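Local coordinates for lysozyme, putative (Bacillus anthracis, PDB 2WAG), which probably hydrolyses the glycan backbone of bacterial cell-wall peptidoglycan as a family GH25 lysozyme, apparently with retention of anomeric configuration, at residues 17-22 against 31-36; 141-146 against 156-161; 102-107 against 124-129. One frame throughout, in Å; residues are numbered along the deposited sequence.

Interaction 1 of 3, residues 17-22 against 31-36; sequences KGVDVA and RELEKQ
Apolar contact comes first: Val19 and Leu33 meet methyl to methyl, with Val19 CG2 lying 4.2 Å from Leu33 CD1. A beta-branched valine suits the strand and a leucine suits the short helix, because Leu33 is long enough to bridge backbones whose CA atoms, in Val19 and Leu33, are still 8.7 Å apart. Trp30 also packs on Val19, and Ile28 on Leu33, so this small contact belongs to a wider apolar layer.

Polar contact across the two segments is looser. Lys17 has CG anti to its backbone nitrogen (chi1 -177°), and a bend at chi3 turns the end of the chain toward the close of 31-36. In the conformer given, one of two, Lys17 NZ stops 4.1 Å from Gln36 O, which is proximity without a hydrogen bond; a sulfate ion, probably from the crystallisation liquor, comes within about 4 Å of the lysine side chain (nearest atoms).

Hydrogen bonds of Gln36 hold the chain at the end of segment 31-36. Gln36 folds back so that NE2 donates to Glu32 O over 3.1 Å at 161°, the donor standing above the carbonyl plane although the acceptor lies nearly in the plane of the amide. Gln36 OE1 accepts from the backbone N of Ser192, and a glutamine suits this place because one amide serves both needs.

Asp20, on the strand's other face, accepts bonds from Gln184 and Asn204. Strand 17-21, helix 30-34 and strand 40-47 form a beta-alpha-beta unit of the barrel-like alpha/beta fold of GH25 enzymes.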
# COMPACT_ATOMS: atom_id res chain seq x y z
N LYS A 17 -10.05 -11.66 -14.13
CA LYS A 17 -9.02 -10.93 -13.40
C LYS A 17 -8.42 -9.83 -14.27
O LYS A 17 -8.36 -9.98 -15.50
CB LYS A 17 -7.91 -11.91 -12.99
CG LYS A 17 -6.79 -11.34 -12.15
CD LYS A 17 -5.81 -12.44 -11.63
CE LYS A 17 -5.12 -13.20 -12.76
NZ LYS A 17 -4.20 -14.26 -12.21
N GLY A 18 -7.93 -8.76 -13.66
CA GLY A 18 -7.29 -7.70 -14.43
C GLY A 18 -6.47 -6.78 -13.56
O GLY A 18 -6.47 -6.90 -12.35
N VAL A 19 -5.79 -5.86 -14.20
CA VAL A 19 -4.89 -4.97 -13.48
C VAL A 19 -5.33 -3.52 -13.55
O VAL A 19 -6.12 -3.18 -14.34
CB VAL A 19 -3.45 -5.04 -14.11
CG1 VAL A 19 -2.93 -6.49 -14.16
CG2 VAL A 19 -3.40 -4.39 -15.53
N ASP A 20 -4.76 -2.72 -12.65
CA ASP A 20 -4.81 -1.27 -12.82
C ASP A 20 -3.40 -0.77 -12.59
O ASP A 20 -2.70 -1.31 -11.74
CB ASP A 20 -5.86 -0.57 -11.93
CG ASP A 20 -5.56 -0.69 -10.48
OD1 ASP A 20 -6.07 -1.63 -9.88
OD2 ASP A 20 -4.83 0.16 -9.94
N VAL A 21 -2.99 0.21 -13.38
CA VAL A 21 -1.62 0.70 -13.33
C VAL A 21 -1.56 2.21 -13.50
O VAL A 21 -2.48 2.83 -14.06
CB VAL A 21 -0.72 0.06 -14.44
CG1 VAL A 21 -0.71 -1.45 -14.33
CG2 VAL A 21 -1.16 0.52 -15.83
N ALA A 22 -0.45 2.78 -13.03
CA ALA A 22 -0.09 4.17 -13.26
C ALA A 22 1.39 4.18 -13.62
O ALA A 22 2.02 3.12 -13.74
CB ALA A 22 -0.37 5.01 -12.02
N ARG A 31 1.87 -7.63 -23.45
CA ARG A 31 1.70 -8.98 -23.99
C ARG A 31 1.95 -10.04 -22.91
O ARG A 31 1.29 -11.08 -22.89
CB ARG A 31 2.58 -9.20 -25.22
CG ARG A 31 3.85 -8.36 -25.27
CD ARG A 31 3.64 -6.94 -25.88
NE ARG A 31 3.71 -5.87 -24.88
CZ ARG A 31 3.78 -4.56 -25.16
NH1 ARG A 31 3.73 -4.13 -26.42
NH2 ARG A 31 3.83 -3.69 -24.17
N GLU A 32 2.89 -9.78 -22.01
CA GLU A 32 3.16 -10.70 -20.93
C GLU A 32 2.03 -10.77 -19.92
O GLU A 32 1.70 -11.85 -19.40
CB GLU A 32 4.49 -10.37 -20.26
CG GLU A 32 5.04 -11.54 -19.46
CD GLU A 32 5.46 -12.75 -20.31
OE1 GLU A 32 5.57 -12.65 -21.55
OE2 GLU A 32 5.69 -13.83 -19.73
N LEU A 33 1.40 -9.62 -19.63
CA LEU A 33 0.21 -9.65 -18.77
C LEU A 33 -0.93 -10.43 -19.41
O LEU A 33 -1.65 -11.19 -18.75
CB LEU A 33 -0.26 -8.25 -18.37
CG LEU A 33 0.66 -7.47 -17.42
CD1 LEU A 33 0.13 -6.04 -17.21
CD2 LEU A 33 0.81 -8.19 -16.09
N GLU A 34 -1.11 -10.22 -20.71
CA GLU A 34 -2.14 -10.94 -21.43
C GLU A 34 -1.93 -12.46 -21.32
O GLU A 34 -2.88 -13.22 -21.14
CB GLU A 34 -2.16 -10.48 -22.89
CG GLU A 34 -3.15 -11.21 -23.76
CD GLU A 34 -3.18 -10.68 -25.17
OE1 GLU A 34 -2.12 -10.43 -25.76
OE2 GLU A 34 -4.30 -10.49 -25.68
N LYS A 35 -0.67 -12.88 -21.40
CA LYS A 35 -0.29 -14.29 -21.25
C LYS A 35 -0.53 -14.88 -19.87
O LYS A 35 -0.49 -16.09 -19.72
CB LYS A 35 1.16 -14.47 -21.66
CG LYS A 35 1.34 -14.39 -23.16
CD LYS A 35 2.79 -14.52 -23.55
CE LYS A 35 2.93 -14.36 -25.05
NZ LYS A 35 4.37 -14.37 -25.49
N GLN A 36 -0.83 -14.04 -18.88
CA GLN A 36 -1.17 -14.49 -17.54
C GLN A 36 -2.65 -14.44 -17.27
O GLN A 36 -3.04 -14.39 -16.14
CB GLN A 36 -0.42 -13.67 -16.51
CG GLN A 36 1.06 -13.98 -16.60
CD GLN A 36 1.85 -13.05 -15.79
OE1 GLN A 36 1.87 -13.16 -14.57
NE2 GLN A 36 2.51 -12.12 -16.44

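Interaction 2 of 3, residues 141-146 against 156-161; sequences VILYAT and DAYPQC
Leu143 is the bump and the turn at 158-161 supplies the hollow. Leu143 CD1 presses against the root of the Tyr158 ring, 3.6 Å from Tyr158 CG, an oblique approach in which the two side chains cross at about a right angle. Nearer the strand, Leu143 CG rests 3.8 Å from Cys161 CB, so the branched side chain nestles between the tyrosine base and the cysteine.

A type I turn, closed by Cys161 N donating to Tyr158 O, sets these two walls side by side. Cysteine is small enough to come close to the strand: Cys161 CB lies 3.2 Å from Val141 O. With SG anti to the carbonyl carbon (chi1 -61°), the sulfur lines the leucine's flank, and Cys161 SG is 4.4 Å from Val141 CB. Leu126 and Ile130 of helix 119-137 also touch the tyrosine, while Ala157 just before it belongs to the magnesium site together with Ile154.

No direct hydrogen bond joins the segments. A single water spans them instead, accepting from Val141 N and donating to Gln160 O, each at 2.9 Å. The chemistry therefore implies that close apolar fit seats the turn against the strand, while the water satisfies two backbone groups just before regular pairing with strand 162-166 takes over.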
# COMPACT_ATOMS: atom_id res chain seq x y z
N VAL A 141 -20.59 5.28 -15.62
CA VAL A 141 -19.31 5.54 -14.98
C VAL A 141 -19.09 4.61 -13.78
O VAL A 141 -20.04 4.25 -13.04
CB VAL A 141 -19.23 7.02 -14.59
CG1 VAL A 141 -17.97 7.32 -13.77
CG2 VAL A 141 -19.30 7.86 -15.86
N ILE A 142 -17.84 4.19 -13.62
CA ILE A 142 -17.42 3.39 -12.47
C ILE A 142 -16.74 4.30 -11.44
O ILE A 142 -15.90 5.11 -11.81
CB ILE A 142 -16.39 2.32 -12.93
CG1 ILE A 142 -17.01 1.34 -13.94
CG2 ILE A 142 -15.85 1.56 -11.73
CD1 ILE A 142 -15.96 0.67 -14.79
N LEU A 143 -17.12 4.14 -10.17
CA LEU A 143 -16.41 4.82 -9.08
C LEU A 143 -15.56 3.81 -8.34
O LEU A 143 -16.10 2.81 -7.83
CB LEU A 143 -17.39 5.46 -8.10
CG LEU A 143 -18.34 6.50 -8.71
CD1 LEU A 143 -19.32 7.00 -7.66
CD2 LEU A 143 -17.57 7.68 -9.34
N TYR A 144 -14.25 4.06 -8.28
CA TYR A 144 -13.36 3.29 -7.42
C TYR A 144 -13.24 4.03 -6.11
O TYR A 144 -13.09 5.26 -6.10
CB TYR A 144 -11.98 3.18 -8.05
CG TYR A 144 -10.92 2.64 -7.10
CD1 TYR A 144 -10.64 1.27 -7.02
CD2 TYR A 144 -10.20 3.52 -6.28
CE1 TYR A 144 -9.66 0.80 -6.14
CE2 TYR A 144 -9.24 3.05 -5.39
CZ TYR A 144 -8.95 1.70 -5.34
OH TYR A 144 -7.96 1.26 -4.49
N ALA A 145 -13.26 3.30 -5.04
CA ALA A 145 -13.05 3.89 -3.71
C ALA A 145 -12.39 2.92 -2.75
O ALA A 145 -12.57 1.76 -2.89
CB ALA A 145 -14.37 4.36 -3.12
N THR A 146 -11.69 3.49 -1.79
CA THR A 146 -11.28 2.73 -0.61
C THR A 146 -12.48 2.63 0.35
O THR A 146 -13.48 3.37 0.22
CB THR A 146 -10.13 3.45 0.09
OG1 THR A 146 -10.59 4.76 0.43
CG2 THR A 146 -8.89 3.51 -0.80
N ASP A 156 -24.75 5.00 0.25
CA ASP A 156 -26.09 5.61 0.17
C ASP A 156 -26.13 6.73 -0.89
O ASP A 156 -26.75 7.79 -0.68
CB ASP A 156 -26.50 6.19 1.54
CG ASP A 156 -26.52 5.15 2.63
OD1 ASP A 156 -27.04 4.05 2.39
OD2 ASP A 156 -26.04 5.46 3.75
N ALA A 157 -25.48 6.51 -2.02
CA ALA A 157 -25.38 7.53 -3.05
C ALA A 157 -24.96 6.91 -4.37
O ALA A 157 -24.73 5.70 -4.46
CB ALA A 157 -24.39 8.62 -2.60
N TYR A 158 -24.87 7.74 -5.40
CA TYR A 158 -24.41 7.33 -6.73
C TYR A 158 -25.01 6.01 -7.23
O TYR A 158 -24.30 5.13 -7.70
CB TYR A 158 -22.88 7.26 -6.78
CG TYR A 158 -22.28 8.56 -6.30
CD1 TYR A 158 -22.23 9.68 -7.12
CD2 TYR A 158 -21.81 8.68 -5.00
CE1 TYR A 158 -21.71 10.89 -6.66
CE2 TYR A 158 -21.27 9.89 -4.52
CZ TYR A 158 -21.22 10.99 -5.37
OH TYR A 158 -20.69 12.20 -4.94
N PRO A 159 -26.34 5.90 -7.22
CA PRO A 159 -26.94 4.70 -7.79
C PRO A 159 -26.73 4.61 -9.31
O PRO A 159 -26.84 3.52 -9.86
CB PRO A 159 -28.44 4.84 -7.46
CG PRO A 159 -28.64 6.31 -7.27
CD PRO A 159 -27.35 6.85 -6.71
N GLN A 160 -26.36 5.73 -9.95
CA GLN A 160 -26.14 5.76 -11.39
C GLN A 160 -24.76 5.24 -11.79
O GLN A 160 -24.45 5.20 -12.97
CB GLN A 160 -26.34 7.18 -11.97
CG GLN A 160 -25.32 8.26 -11.62
CD GLN A 160 -25.49 8.91 -10.24
OE1 GLN A 160 -26.06 8.34 -9.32
NE2 GLN A 160 -24.98 10.15 -10.11
N CYS A 161 -23.94 4.83 -10.83
CA CYS A 161 -22.58 4.33 -11.13
C CYS A 161 -22.42 2.88 -10.73
O CYS A 161 -23.14 2.42 -9.98
CB CYS A 161 -21.50 5.13 -10.37
SG CYS A 161 -21.51 6.94 -10.86
O HOH W 1 -22.74 6.88 -14.53

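Interaction 3 of 3, residues 102-107 against 124-129; sequences PVIDVE and KELSVM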
# COMPACT_ATOMS: atom_id res chain seq x y z
N PRO A 102 -15.39 4.70 -18.26
CA PRO A 102 -14.45 5.50 -17.49
C PRO A 102 -14.58 5.26 -15.99
O PRO A 102 -15.67 4.93 -15.50
CB PRO A 102 -14.86 6.95 -17.80
CG PRO A 102 -16.19 6.88 -18.40
CD PRO A 102 -16.48 5.49 -18.86
N VAL A 103 -13.47 5.40 -15.30
CA VAL A 103 -13.43 5.28 -13.86
C VAL A 103 -13.00 6.60 -13.19
O VAL A 103 -12.10 7.22 -13.65
CB VAL A 103 -12.43 4.21 -13.43
CG1 VAL A 103 -12.22 4.17 -11.93
CG2 VAL A 103 -12.80 2.85 -14.01
N ILE A 104 -13.71 6.96 -12.11
CA ILE A 104 -13.23 8.03 -11.25
C ILE A 104 -12.82 7.40 -9.92
O ILE A 104 -13.62 6.71 -9.29
CB ILE A 104 -14.29 9.13 -11.01
CG1 ILE A 104 -14.86 9.66 -12.33
CG2 ILE A 104 -13.65 10.25 -10.21
CD1 ILE A 104 -16.11 10.50 -12.15
N ASP A 105 -11.57 7.66 -9.54
CA ASP A 105 -10.95 7.08 -8.36
C ASP A 105 -11.02 8.12 -7.23
O ASP A 105 -10.44 9.21 -7.34
CB ASP A 105 -9.51 6.72 -8.76
CG ASP A 105 -8.67 6.14 -7.63
OD1 ASP A 105 -8.81 6.58 -6.45
OD2 ASP A 105 -7.83 5.28 -7.97
N VAL A 106 -11.78 7.79 -6.19
CA VAL A 106 -12.04 8.71 -5.06
C VAL A 106 -11.42 8.10 -3.80
O VAL A 106 -11.89 7.06 -3.29
CB VAL A 106 -13.54 8.93 -4.85
CG1 VAL A 106 -13.79 9.93 -3.74
CG2 VAL A 106 -14.23 9.37 -6.15
N GLU A 107 -10.36 8.74 -3.29
CA GLU A 107 -9.69 8.20 -2.10
C GLU A 107 -8.84 9.29 -1.48
O GLU A 107 -8.57 10.32 -2.11
CB GLU A 107 -8.82 6.98 -2.43
CG GLU A 107 -7.65 7.26 -3.34
CD GLU A 107 -6.96 5.97 -3.72
OE1 GLU A 107 -6.24 5.39 -2.87
OE2 GLU A 107 -7.15 5.50 -4.87
N LYS A 124 -21.29 17.53 -5.03
CA LYS A 124 -21.46 18.53 -6.08
C LYS A 124 -20.50 18.27 -7.25
O LYS A 124 -20.89 18.26 -8.42
CB LYS A 124 -21.18 19.96 -5.57
CG LYS A 124 -22.20 20.52 -4.63
CD LYS A 124 -21.80 21.97 -4.25
CE LYS A 124 -22.63 22.53 -3.13
NZ LYS A 124 -22.36 23.99 -2.97
N GLU A 125 -19.22 18.11 -6.93
CA GLU A 125 -18.22 18.07 -7.97
C GLU A 125 -18.16 16.71 -8.66
O GLU A 125 -18.04 16.62 -9.88
CB GLU A 125 -16.84 18.46 -7.42
CG GLU A 125 -16.83 19.82 -6.70
CD GLU A 125 -17.38 20.96 -7.53
OE1 GLU A 125 -17.28 20.92 -8.77
OE2 GLU A 125 -17.88 21.94 -6.91
N LEU A 126 -18.27 15.65 -7.86
CA LEU A 126 -18.24 14.31 -8.44
C LEU A 126 -19.47 14.09 -9.35
O LEU A 126 -19.38 13.45 -10.39
CB LEU A 126 -18.17 13.26 -7.33
CG LEU A 126 -17.92 11.81 -7.72
CD1 LEU A 126 -16.64 11.69 -8.52
CD2 LEU A 126 -17.78 11.03 -6.42
N SER A 127 -20.62 14.64 -8.96
CA SER A 127 -21.82 14.47 -9.79
C SER A 127 -21.69 15.15 -11.14
O SER A 127 -22.15 14.62 -12.15
CB SER A 127 -23.04 14.99 -9.06
OG SER A 127 -23.31 14.24 -7.89
N VAL A 128 -21.06 16.33 -11.16
CA VAL A 128 -20.79 16.98 -12.43
C VAL A 128 -19.87 16.11 -13.30
O VAL A 128 -20.10 15.93 -14.50
CB VAL A 128 -20.19 18.38 -12.24
CG1 VAL A 128 -19.66 18.91 -13.57
CG2 VAL A 128 -21.22 19.32 -11.61
N MET A 129 -18.80 15.57 -12.70
CA MET A 129 -17.89 14.71 -13.46
C MET A 129 -18.62 13.52 -14.07
O MET A 129 -18.42 13.19 -15.24
CB MET A 129 -16.80 14.16 -12.57
CG MET A 129 -15.74 15.13 -12.20
SD MET A 129 -14.21 14.28 -11.71
CE MET A 129 -13.73 13.57 -13.14
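Strand 103-106, which carries Ile104 and Val106, runs almost antiparallel to the helical segment 124-129 that bears Leu126 and Met129: the two short axes make an angle of 165° and approach to 10.8 Å. The backbones come nearest at Ile104 and Met129, whose CA atoms are 8.4 Å apart. Extended geometry turns alternate residues to one face, so Ile104 and Val106 point at the helix and Asp105 points away, while the three-residue step from Leu126 to Met129 puts both on the same side of the helix.

Strand, helix 119-137 and the following strand 142-145 make a right-handed beta-alpha-beta crossover, the repeating element of alpha/beta barrels; the helix face turned to the sheet is accordingly apolar here. Beta-branched side chains suit the strand, and the longer, more flexible leucine and methionine fill in from the helix.

Leu126 forks between the two strand residues. With CG anti to its own backbone nitrogen (chi1 -171°), it extends toward the sheet: Leu126 CD1 lies 3.7 Å from Ile104 CG2, the side chains sliding past each other in opposite directions, and Leu126 CD2 meets Val106 CG2 tip to tip at 3.9 Å. Ile104 also reaches to the next turn, where its CD1 sits 3.7 Å from Met129 CB. The methionine bends at chi3 (67°), which curls the terminal methyl back, leaving Met129 CE 4.0 Å from Ile104 CD1. Ile130 and Leu133 of the same helix also pack on Ile104. Just past the strand, Glu107 OE2 accepts a hydrogen bond from the backbone N of Gly2, a residue of the expression tag of the second subunit.

From the N terminus, interaction 1 closes first, bringing 31-36 back over the opening strand. Interaction 3 follows, where 124-129 returns to strand 103-106 after a longer excursion, and interaction 2 comes last, folding 156-161 back on 141-146. The three loops lie in series; none nests in or crosses another. Interactions 2 and 3 adjoin, their centres about 8 Å apart: strands 103-106 and 142-145 are parallel neighbours, and helix 119-137 leads from one to the other. Interaction 1 sits on the opposite side of the chain's centre, its own centre about 25 Å from that of interaction 3, yet all three reach the same sheet.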